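Local coordinates for putative exported protein (Bacteroides fragilis, PDB 4RAA) that is of unknown function but folds as a six-bladed beta-propeller and is probably exported from the cytoplasm, at residues L27-L32 against D338-L343; Y316-L321 against L355-I360; D322-K327 against S347-N352. All blocks are in the same frame, centred on the assembly; numbering follows the deposited sequence.

Contact 1. Residues L27-L32 against D338-L343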
loop_
_atom_site.group_PDB
_atom_site.type_symbol
_atom_site.label_atom_id
_atom_site.label_comp_id
_atom_site.label_asym_id
_atom_site.label_seq_id
_atom_site.Cartn_x
_atom_site.Cartn_y
_atom_site.Cartn_z
ATOM N N LEU A 27 -16.234 3.543 -40.447
ATOM C CA LEU A 27 -16.380 2.329 -39.646
ATOM C C LEU A 27 -15.250 1.342 -39.830
ATOM O O LEU A 27 -14.491 1.385 -40.800
ATOM C CB LEU A 27 -17.693 1.596 -40.013
ATOM C CG LEU A 27 -19.008 2.049 -39.372
ATOM C CD1 LEU A 27 -19.148 3.564 -39.272
ATOM C CD2 LEU A 27 -20.178 1.434 -40.131
ATOM N N SER A 28 -15.187 0.430 -38.873
ATOM C CA SER A 28 -14.258 -0.681 -38.883
ATOM C C SER A 28 -14.782 -1.698 -37.874
ATOM O O SER A 28 -15.459 -1.322 -36.912
ATOM C CB SER A 28 -12.846 -0.222 -38.539
ATOM O OG SER A 28 -11.960 -1.321 -38.523
ATOM N N PHE A 29 -14.494 -2.972 -38.116
ATOM C CA PHE A 29 -14.938 -4.062 -37.244
ATOM C C PHE A 29 -13.785 -4.990 -36.875
ATOM O O PHE A 29 -12.836 -5.154 -37.645
ATOM C CB PHE A 29 -16.049 -4.851 -37.924
ATOM C CG PHE A 29 -17.294 -4.052 -38.167
ATOM C CD1 PHE A 29 -18.199 -3.821 -37.129
ATOM C CD2 PHE A 29 -17.580 -3.537 -39.432
ATOM C CE1 PHE A 29 -19.361 -3.091 -37.346
ATOM C CE2 PHE A 29 -18.747 -2.807 -39.659
ATOM C CZ PHE A 29 -19.637 -2.582 -38.616
ATOM N N LEU A 30 -13.870 -5.575 -35.685
ATOM C CA LEU A 30 -12.859 -6.506 -35.191
ATOM C C LEU A 30 -13.537 -7.603 -34.396
ATOM O O LEU A 30 -14.341 -7.314 -33.507
ATOM C CB LEU A 30 -11.872 -5.786 -34.282
ATOM C CG LEU A 30 -10.666 -6.567 -33.749
ATOM C CD1 LEU A 30 -9.817 -7.127 -34.886
ATOM C CD2 LEU A 30 -9.839 -5.663 -32.846
ATOM N N LYS A 31 -13.176 -8.845 -34.703
ATOM C CA LYS A 31 -13.709 -10.015 -34.036
ATOM C C LYS A 31 -12.768 -10.420 -32.891
ATOM O O LYS A 31 -11.572 -10.626 -33.115
ATOM C CB LYS A 31 -13.813 -11.135 -35.066
ATOM C CG LYS A 31 -14.578 -12.317 -34.574
ATOM C CD LYS A 31 -14.798 -13.364 -35.638
ATOM C CE LYS A 31 -15.255 -14.647 -34.974
ATOM N NZ LYS A 31 -16.415 -14.463 -34.052
ATOM N N LEU A 32 -13.295 -10.495 -31.668
ATOM C CA LEU A 32 -12.512 -10.965 -30.519
ATOM C C LEU A 32 -12.489 -12.496 -30.523
ATOM O O LEU A 32 -13.520 -13.140 -30.742
ATOM C CB LEU A 32 -13.095 -10.472 -29.196
ATOM C CG LEU A 32 -12.996 -8.973 -28.914
ATOM C CD1 LEU A 32 -13.831 -8.610 -27.697
ATOM C CD2 LEU A 32 -11.555 -8.547 -28.711
ATOM N N ASP A 338 -21.479 -4.624 -45.139
ATOM C CA ASP A 338 -20.693 -5.647 -45.864
ATOM C C ASP A 338 -19.631 -6.299 -44.991
ATOM O O ASP A 338 -19.620 -7.520 -44.858
ATOM C CB ASP A 338 -20.032 -5.087 -47.149
ATOM C CG ASP A 338 -21.033 -4.774 -48.265
ATOM O OD1 ASP A 338 -22.219 -5.142 -48.170
ATOM O OD2 ASP A 338 -20.619 -4.150 -49.267
ATOM N N LYS A 339 -18.780 -5.484 -44.368
ATOM C CA LYS A 339 -17.705 -6.019 -43.523
ATOM C C LYS A 339 -18.206 -6.666 -42.209
ATOM O O LYS A 339 -17.588 -7.631 -41.735
ATOM C CB LYS A 339 -16.577 -4.989 -43.282
ATOM C CG LYS A 339 -15.384 -5.494 -42.442
ATOM C CD LYS A 339 -14.726 -6.791 -42.960
ATOM C CE LYS A 339 -13.879 -7.512 -41.914
ATOM N NZ LYS A 339 -12.597 -6.845 -41.585
ATOM N N LEU A 340 -19.301 -6.155 -41.633
ATOM C CA LEU A 340 -19.883 -6.755 -40.416
ATOM C C LEU A 340 -20.440 -8.135 -40.722
ATOM O O LEU A 340 -20.144 -9.091 -40.000
ATOM C CB LEU A 340 -21.005 -5.896 -39.826
ATOM C CG LEU A 340 -21.706 -6.392 -38.543
ATOM C CD1 LEU A 340 -20.722 -6.697 -37.416
ATOM C CD2 LEU A 340 -22.737 -5.376 -38.079
ATOM N N SER A 341 -21.234 -8.216 -41.795
ATOM C CA SER A 341 -21.846 -9.472 -42.259
ATOM C C SER A 341 -20.810 -10.557 -42.605
ATOM O O SER A 341 -21.048 -11.735 -42.345
ATOM C CB SER A 341 -22.762 -9.216 -43.456
ATOM O OG SER A 341 -23.571 -10.341 -43.676
ATOM N N GLU A 342 -19.678 -10.141 -43.183
ATOM C CA GLU A 342 -18.526 -11.020 -43.500
ATOM C C GLU A 342 -17.975 -11.681 -42.222
ATOM O O GLU A 342 -17.777 -12.898 -42.197
ATOM C CB GLU A 342 -17.451 -10.207 -44.243
ATOM C CG GLU A 342 -16.113 -10.858 -44.573
ATOM C CD GLU A 342 -15.213 -9.874 -45.321
ATOM O OE1 GLU A 342 -15.507 -9.581 -46.505
ATOM O OE2 GLU A 342 -14.216 -9.382 -44.733
ATOM N N LEU A 343 -17.755 -10.883 -41.176
ATOM C CA LEU A 343 -17.319 -11.394 -39.859
ATOM C C LEU A 343 -18.431 -12.175 -39.123
ATOM O O LEU A 343 -18.145 -13.144 -38.411
ATOM C CB LEU A 343 -16.804 -10.262 -38.949
ATOM C CG LEU A 343 -15.440 -9.647 -39.264
ATOM C CD1 LEU A 343 -15.220 -8.416 -38.401
ATOM C CD2 LEU A 343 -14.303 -10.643 -39.061
#

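Contact 2. Residues Y316-L321 against L355-I360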
loop_
_atom_site.group_PDB
_atom_site.type_symbol
_atom_site.label_atom_id
_atom_site.label_comp_id
_atom_site.label_asym_id
_atom_site.label_seq_id
_atom_site.Cartn_x
_atom_site.Cartn_y
_atom_site.Cartn_z
ATOM N N TYR A 316 -10.791 5.958 -32.381
ATOM C CA TYR A 316 -12.044 5.249 -32.734
ATOM C C TYR A 316 -12.830 4.942 -31.455
ATOM O O TYR A 316 -12.258 4.450 -30.485
ATOM C CB TYR A 316 -11.818 3.914 -33.480
ATOM C CG TYR A 316 -11.457 3.996 -34.955
ATOM C CD1 TYR A 316 -12.457 4.023 -35.944
ATOM C CD2 TYR A 316 -10.119 4.002 -35.374
ATOM C CE1 TYR A 316 -12.134 4.079 -37.298
ATOM C CE2 TYR A 316 -9.785 4.063 -36.729
ATOM C CZ TYR A 316 -10.791 4.096 -37.684
ATOM O OH TYR A 316 -10.449 4.158 -39.012
ATOM N N HIS A 317 -14.135 5.223 -31.478
ATOM C CA HIS A 317 -15.050 4.914 -30.370
ATOM C C HIS A 317 -15.392 3.435 -30.497
ATOM O O HIS A 317 -15.549 2.950 -31.619
ATOM C CB HIS A 317 -16.308 5.774 -30.447
ATOM C CG HIS A 317 -16.035 7.231 -30.285
ATOM N ND1 HIS A 317 -16.396 7.932 -29.158
ATOM C CD2 HIS A 317 -15.377 8.108 -31.080
ATOM C CE1 HIS A 317 -15.997 9.186 -29.280
ATOM N NE2 HIS A 317 -15.376 9.320 -30.434
ATOM N N VAL A 318 -15.499 2.734 -29.363
ATOM C CA VAL A 318 -15.734 1.285 -29.326
ATOM C C VAL A 318 -17.149 0.982 -28.854
ATOM O O VAL A 318 -17.614 1.584 -27.892
ATOM C CB VAL A 318 -14.728 0.571 -28.386
ATOM C CG1 VAL A 318 -14.962 -0.948 -28.370
ATOM C CG2 VAL A 318 -13.295 0.890 -28.804
ATOM N N ALA A 319 -17.806 0.030 -29.516
ATOM C CA ALA A 319 -19.154 -0.421 -29.141
ATOM C C ALA A 319 -19.261 -1.928 -29.391
ATOM O O ALA A 319 -19.250 -2.339 -30.541
ATOM C CB ALA A 319 -20.200 0.323 -29.949
ATOM N N PRO A 320 -19.352 -2.757 -28.324
ATOM C CA PRO A 320 -19.445 -4.202 -28.538
ATOM C C PRO A 320 -20.843 -4.587 -29.000
ATOM O O PRO A 320 -21.830 -4.036 -28.499
ATOM C CB PRO A 320 -19.129 -4.776 -27.163
ATOM C CG PRO A 320 -19.651 -3.756 -26.230
ATOM C CD PRO A 320 -19.420 -2.426 -26.891
ATOM N N LEU A 321 -20.901 -5.518 -29.953
ATOM C CA LEU A 321 -22.133 -5.992 -30.567
ATOM C C LEU A 321 -22.323 -7.480 -30.249
ATOM O O LEU A 321 -21.379 -8.260 -30.392
ATOM C CB LEU A 321 -22.039 -5.783 -32.076
ATOM C CG LEU A 321 -21.690 -4.370 -32.581
ATOM C CD1 LEU A 321 -21.408 -4.393 -34.077
ATOM C CD2 LEU A 321 -22.793 -3.365 -32.291
ATOM N N LEU A 355 -16.475 -6.036 -31.992
ATOM C CA LEU A 355 -16.330 -4.605 -31.684
ATOM C C LEU A 355 -16.524 -3.749 -32.928
ATOM O O LEU A 355 -16.048 -4.094 -34.007
ATOM C CB LEU A 355 -14.955 -4.281 -31.087
ATOM C CG LEU A 355 -14.541 -5.059 -29.844
ATOM C CD1 LEU A 355 -13.189 -4.555 -29.366
ATOM C CD2 LEU A 355 -15.587 -4.957 -28.738
ATOM N N LEU A 356 -17.246 -2.648 -32.742
ATOM C CA LEU A 356 -17.460 -1.623 -33.746
ATOM C C LEU A 356 -16.507 -0.493 -33.383
ATOM O O LEU A 356 -16.581 0.048 -32.276
ATOM C CB LEU A 356 -18.905 -1.101 -33.719
ATOM C CG LEU A 356 -19.231 0.232 -34.409
ATOM C CD1 LEU A 356 -18.753 0.292 -35.854
ATOM C CD2 LEU A 356 -20.725 0.497 -34.327
ATOM N N PHE A 357 -15.612 -0.168 -34.310
ATOM C CA PHE A 357 -14.719 0.977 -34.199
ATOM C C PHE A 357 -15.323 2.023 -35.129
ATOM O O PHE A 357 -15.471 1.755 -36.330
ATOM C CB PHE A 357 -13.299 0.613 -34.600
ATOM C CG PHE A 357 -12.616 -0.280 -33.609
ATOM C CD1 PHE A 357 -12.781 -1.658 -33.674
ATOM C CD2 PHE A 357 -11.813 0.249 -32.600
ATOM C CE1 PHE A 357 -12.153 -2.491 -32.753
ATOM C CE2 PHE A 357 -11.182 -0.585 -31.685
ATOM C CZ PHE A 357 -11.353 -1.953 -31.758
ATOM N N VAL A 358 -15.684 3.186 -34.574
ATOM C CA VAL A 358 -16.335 4.276 -35.324
ATOM C C VAL A 358 -15.839 5.657 -34.893
ATOM O O VAL A 358 -15.584 5.885 -33.717
ATOM C CB VAL A 358 -17.884 4.185 -35.182
ATOM C CG1 VAL A 358 -18.335 4.247 -33.724
ATOM C CG2 VAL A 358 -18.594 5.254 -36.003
ATOM N N ARG A 359 -15.703 6.564 -35.855
ATOM C CA ARG A 359 -15.290 7.956 -35.596
ATOM C C ARG A 359 -15.728 8.864 -36.740
ATOM O O ARG A 359 -16.190 8.383 -37.774
ATOM C CB ARG A 359 -13.771 8.059 -35.404
ATOM C CG ARG A 359 -12.939 7.641 -36.611
ATOM C CD ARG A 359 -11.437 7.693 -36.353
ATOM N NE ARG A 359 -10.672 7.334 -37.555
ATOM C CZ ARG A 359 -9.340 7.322 -37.665
ATOM N NH1 ARG A 359 -8.549 7.647 -36.635
ATOM N NH2 ARG A 359 -8.785 6.973 -38.830
ATOM N N ILE A 360 -15.565 10.170 -36.545
ATOM C CA ILE A 360 -15.872 11.151 -37.584
ATOM C C ILE A 360 -14.742 11.041 -38.598
ATOM O O ILE A 360 -13.564 11.067 -38.213
ATOM C CB ILE A 360 -15.976 12.594 -37.015
ATOM C CG1 ILE A 360 -17.170 12.725 -36.052
ATOM C CG2 ILE A 360 -16.099 13.641 -38.127
ATOM C CD1 ILE A 360 -18.549 12.694 -36.697
#

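Contact 3. Residues D322-K327 against S347-N352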
loop_
_atom_site.group_PDB
_atom_site.type_symbol
_atom_site.label_atom_id
_atom_site.label_comp_id
_atom_site.label_asym_id
_atom_site.label_seq_id
_atom_site.Cartn_x
_atom_site.Cartn_y
_atom_site.Cartn_z
ATOM N N ASP A 322 -23.536 -7.864 -29.839
ATOM C CA ASP A 322 -23.848 -9.237 -29.429
ATOM C C ASP A 322 -24.045 -10.091 -30.678
ATOM O O ASP A 322 -24.936 -9.808 -31.480
ATOM C CB ASP A 322 -25.110 -9.268 -28.559
ATOM C CG ASP A 322 -25.421 -10.655 -28.021
ATOM O OD1 ASP A 322 -24.587 -11.192 -27.260
ATOM O OD2 ASP A 322 -26.501 -11.199 -28.337
ATOM N N VAL A 323 -23.255 -11.159 -30.805
ATOM C CA VAL A 323 -23.266 -12.021 -31.997
ATOM C C VAL A 323 -24.630 -12.670 -32.224
ATOM O O VAL A 323 -25.255 -12.396 -33.241
ATOM C CB VAL A 323 -22.121 -13.074 -31.961
ATOM C CG1 VAL A 323 -22.239 -14.095 -33.099
ATOM C CG2 VAL A 323 -20.759 -12.367 -31.990
ATOM N N LEU A 324 -25.105 -13.461 -31.266
ATOM C CA LEU A 324 -26.384 -14.177 -31.420
ATOM C C LEU A 324 -27.566 -13.273 -31.753
ATOM O O LEU A 324 -28.399 -13.636 -32.601
ATOM C CB LEU A 324 -26.723 -15.029 -30.190
ATOM C CG LEU A 324 -28.016 -15.860 -30.246
ATOM C CD1 LEU A 324 -28.051 -16.778 -31.464
ATOM C CD2 LEU A 324 -28.168 -16.659 -28.969
ATOM N N SER A 325 -27.629 -12.117 -31.087
ATOM C CA SER A 325 -28.697 -11.125 -31.309
ATOM C C SER A 325 -28.692 -10.658 -32.779
ATOM O O SER A 325 -29.751 -10.603 -33.418
ATOM C CB SER A 325 -28.560 -9.944 -30.317
ATOM O OG SER A 325 -29.662 -9.056 -30.376
ATOM N N LEU A 326 -27.492 -10.384 -33.303
ATOM C CA LEU A 326 -27.301 -9.980 -34.704
ATOM C C LEU A 326 -27.489 -11.127 -35.706
ATOM O O LEU A 326 -28.008 -10.899 -36.805
ATOM C CB LEU A 326 -25.908 -9.382 -34.926
ATOM C CG LEU A 326 -25.454 -8.097 -34.229
ATOM C CD1 LEU A 326 -24.216 -7.574 -34.947
ATOM C CD2 LEU A 326 -26.531 -7.030 -34.208
ATOM N N LYS A 327 -27.030 -12.335 -35.361
ATOM C CA LYS A 327 -27.197 -13.499 -36.251
ATOM C C LYS A 327 -28.675 -13.827 -36.508
ATOM O O LYS A 327 -29.038 -14.191 -37.631
ATOM C CB LYS A 327 -26.436 -14.723 -35.751
ATOM C CG LYS A 327 -24.922 -14.560 -35.817
ATOM C CD LYS A 327 -24.189 -15.886 -35.936
ATOM C CE LYS A 327 -24.300 -16.461 -37.341
ATOM N NZ LYS A 327 -23.409 -17.636 -37.467
ATOM N N SER A 347 -18.740 -16.235 -37.668
ATOM C CA SER A 347 -18.849 -16.243 -36.208
ATOM C C SER A 347 -19.854 -17.293 -35.755
ATOM O O SER A 347 -20.934 -17.432 -36.339
ATOM C CB SER A 347 -19.298 -14.874 -35.670
ATOM O OG SER A 347 -18.339 -13.864 -35.918
ATOM N N ASN A 348 -19.485 -18.023 -34.709
ATOM C CA ASN A 348 -20.373 -18.983 -34.070
ATOM C C ASN A 348 -21.348 -18.216 -33.184
ATOM O O ASN A 348 -21.043 -17.097 -32.748
ATOM C CB ASN A 348 -19.572 -19.976 -33.226
ATOM C CG ASN A 348 -18.655 -20.845 -34.060
ATOM O OD1 ASN A 348 -18.987 -21.232 -35.172
ATOM N ND2 ASN A 348 -17.499 -21.168 -33.514
ATOM N N GLU A 349 -22.505 -18.830 -32.905
ATOM C CA GLU A 349 -23.545 -18.225 -32.039
ATOM C C GLU A 349 -23.037 -17.895 -30.624
ATOM O O GLU A 349 -23.511 -16.935 -30.010
ATOM C CB GLU A 349 -24.815 -19.105 -31.931
ATOM C CG GLU A 349 -25.720 -19.157 -33.170
ATOM C CD GLU A 349 -25.238 -20.062 -34.293
ATOM O OE1 GLU A 349 -24.250 -20.798 -34.101
ATOM O OE2 GLU A 349 -25.875 -20.061 -35.377
ATOM N N GLU A 350 -22.045 -18.651 -30.148
ATOM C CA GLU A 350 -21.469 -18.492 -28.804
ATOM C C GLU A 350 -20.296 -17.512 -28.735
ATOM O O GLU A 350 -19.833 -17.229 -27.643
ATOM C CB GLU A 350 -21.004 -19.855 -28.245
ATOM C CG GLU A 350 -22.039 -20.988 -28.266
ATOM C CD GLU A 350 -22.322 -21.578 -29.638
ATOM O OE1 GLU A 350 -21.565 -21.286 -30.582
ATOM O OE2 GLU A 350 -23.315 -22.320 -29.793
ATOM N N ASP A 351 -19.825 -16.993 -29.871
ATOM C CA ASP A 351 -18.632 -16.116 -29.898
ATOM C C ASP A 351 -18.782 -14.773 -29.172
ATOM O O ASP A 351 -19.879 -14.206 -29.112
ATOM C CB ASP A 351 -18.125 -15.858 -31.348
ATOM C CG ASP A 351 -17.384 -17.053 -31.960
ATOM O OD1 ASP A 351 -16.729 -17.831 -31.243
ATOM O OD2 ASP A 351 -17.415 -17.175 -33.200
ATOM N N ASN A 352 -17.655 -14.283 -28.639
ATOM C CA ASN A 352 -17.577 -12.989 -27.958
ATOM C C ASN A 352 -17.987 -11.850 -28.872
ATOM O O ASN A 352 -18.101 -12.012 -30.083
ATOM C CB ASN A 352 -16.150 -12.711 -27.424
ATOM C CG ASN A 352 -15.761 -13.584 -26.232
ATOM O OD1 ASN A 352 -16.609 -14.190 -25.569
ATOM N ND2 ASN A 352 -14.462 -13.624 -25.933
#

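Contact 1. Residues L27-L32 against D338-L343
Phe-29 lays one face of its ring on Leu-340, the main touch between strand 25-31 and helix 338-345. Leu-340 CB stands 3.9 Å from the centroid of the Phe-29 ring and 16° off its normal, a CH-pi contact displaced from the centre toward the CZ and CE2 side. Farther out on the same leucine, Leu-340 CD1 reaches Phe-29 CD1 at 3.8 Å, so backbone-proximal and terminal carbons of the leucine both press on the ring. In Phe-29 the first torsion (chi1 -64°) puts CG beside the backbone N, anti to the carbonyl carbon, and the second then turns the ring so that a face meets Leu-340. At the ring edge, near its plane, Lys-339 contributes only its aliphatic part, with CG 4.2 Å from Phe-29 CD2.

One helical turn after Lys-339, Leu-343 takes up the strand with both branches of its fork. Its CD1 lies 3.7 Å from Phe-29 CB, while its CD2 lies 4.1 Å from Lys-31 CB, and the residue thus bridges two side chains that point to the same side of the strand. The last torsion of Lys-31 bends an otherwise extended chain and turns NZ to partners beyond the helix segment, in a salt bridge to Asp-351 and a hydrogen bond to Ser-347.

No hydrogen bond joins the two segments, and their axes run almost parallel, 8° apart, at a closest approach of 8.4 Å. Leu-321 touches both Phe-29 and Leu-340, and Leu-356 also packs on Phe-29. On the other side of the strand, Leu-30 packs on Phe-357 and Leu-53. The arrangement is apolar helix-on-sheet packing, here of a short helix against the outermost strand of a propeller blade.

Contact 2. Residues Y316-L321 against L355-I360
Arg-359 sets CG between its backbone N and carbonyl carbon (chi1 62°) and then runs extended to NE, while Tyr-316 turns CG beside its own backbone N (chi1 -77°), and the two side chains meet face to face. The guanidinium lies flat on the tyrosine ring with centres 4.0 Å apart and planes 19° from parallel. Arg-359 CD sits over the ring as well, 3.7 Å from the Tyr-316 centroid. NE is also salt-bridged to Glu-26 of the adjoining strand, which gives the stacked group a second hold.

The antiparallel ladder has two hydrogen-bonded pairs, His-317 with Val-358 and Ala-319 with Leu-356; His-317 N to Val-358 O is 2.7 Å and Val-358 N to His-317 O 3.0 Å. These four side chains occupy one face of the sheet, where His-317 NE2 goes on to Asp-265. On the other face Val-318 lies side by side with Phe-357, CG2 to CE2 3.9 Å, and Leu-355 CD2 rests 3.9 Å from Pro-320 CB. Tyr-316 CB lies at the edge of the Phe-357 ring, in its plane. Here strands 316-321 and 354-360 are the two middle strands of a four-stranded antiparallel blade of the beta-propeller.

Contact 3. Residues D322-K327 against S347-N352
The flat carbonyl group of Ser-347 is met head-on by Lys-327, whose NZ donates a hydrogen bond of 2.7 Å to Ser-347 O, nearly along the C=O axis (176°). Two carboxylates are approached from above their planes, each within its own segment. Asp-322 sits at the N-cap position right before helix 323-331, and its OD2 accepts from Ser-325 N at 3.1 Å, a capping bond. In the same manner Asn-348 N meets Asp-351 OD2 at 2.7 Å, 49° out of plane, across a type I turn from Asn-348 to Asp-351.

Between these polar points Val-323 faces the turn with both methyls. CG1 is anti to the backbone N and packs 4.0 Å from Ser-347 CB, beside the carbonyl of Asn-348, while CG2 lies by the carbonyls of Asp-351 and Asn-352. Leu-324 crosses Glu-349 at a slant on the exposed side, Leu-324 CD1 to Glu-349 CG 3.7 Å. A bend at chi3 (75°) turns CE of Lys-327 aside, and NZ follows on an extended last torsion. Glu-349 OE2 and Lys-327 NZ, 4.0 Å apart, are too distant for a salt bridge, though the carboxylate charge may still favour the ammonium.

The contact joins the first turn of helix 323-331 to the loop between helix 338-345 and strand 354-360. Val-323 and Ser-347 both touch Ile-354 at the start of that strand. Leu-326 packs on Leu-340 and Leu-344, where helix 323-331 meets helix 338-345, and Asn-352 is hydrogen-bonded to Cys-38 and Val-40, in the chain that follows strand 25-31.

In the fold
Strand 25-31, near the N terminus, meets helix 338-345 across about 300 residues in contact 1, a loop that holds most of the propeller. Strand 316-321 then opens a loop that contact 2 closes with strand 354-360; contact 3 is nested inside it, tying the start of helix 323-331 to the loop after helix 338-345. Contact 1 crosses both, because its late segment falls within each of their loops. Strand 25-31 pairs with strand 354-360, so N-terminal and C-terminal strands share one blade, as in the velcro closure of beta-propellers. Helix 338-345 packs against strand 25-31, and helix 323-331 lies between it and strand 316-321 in sequence.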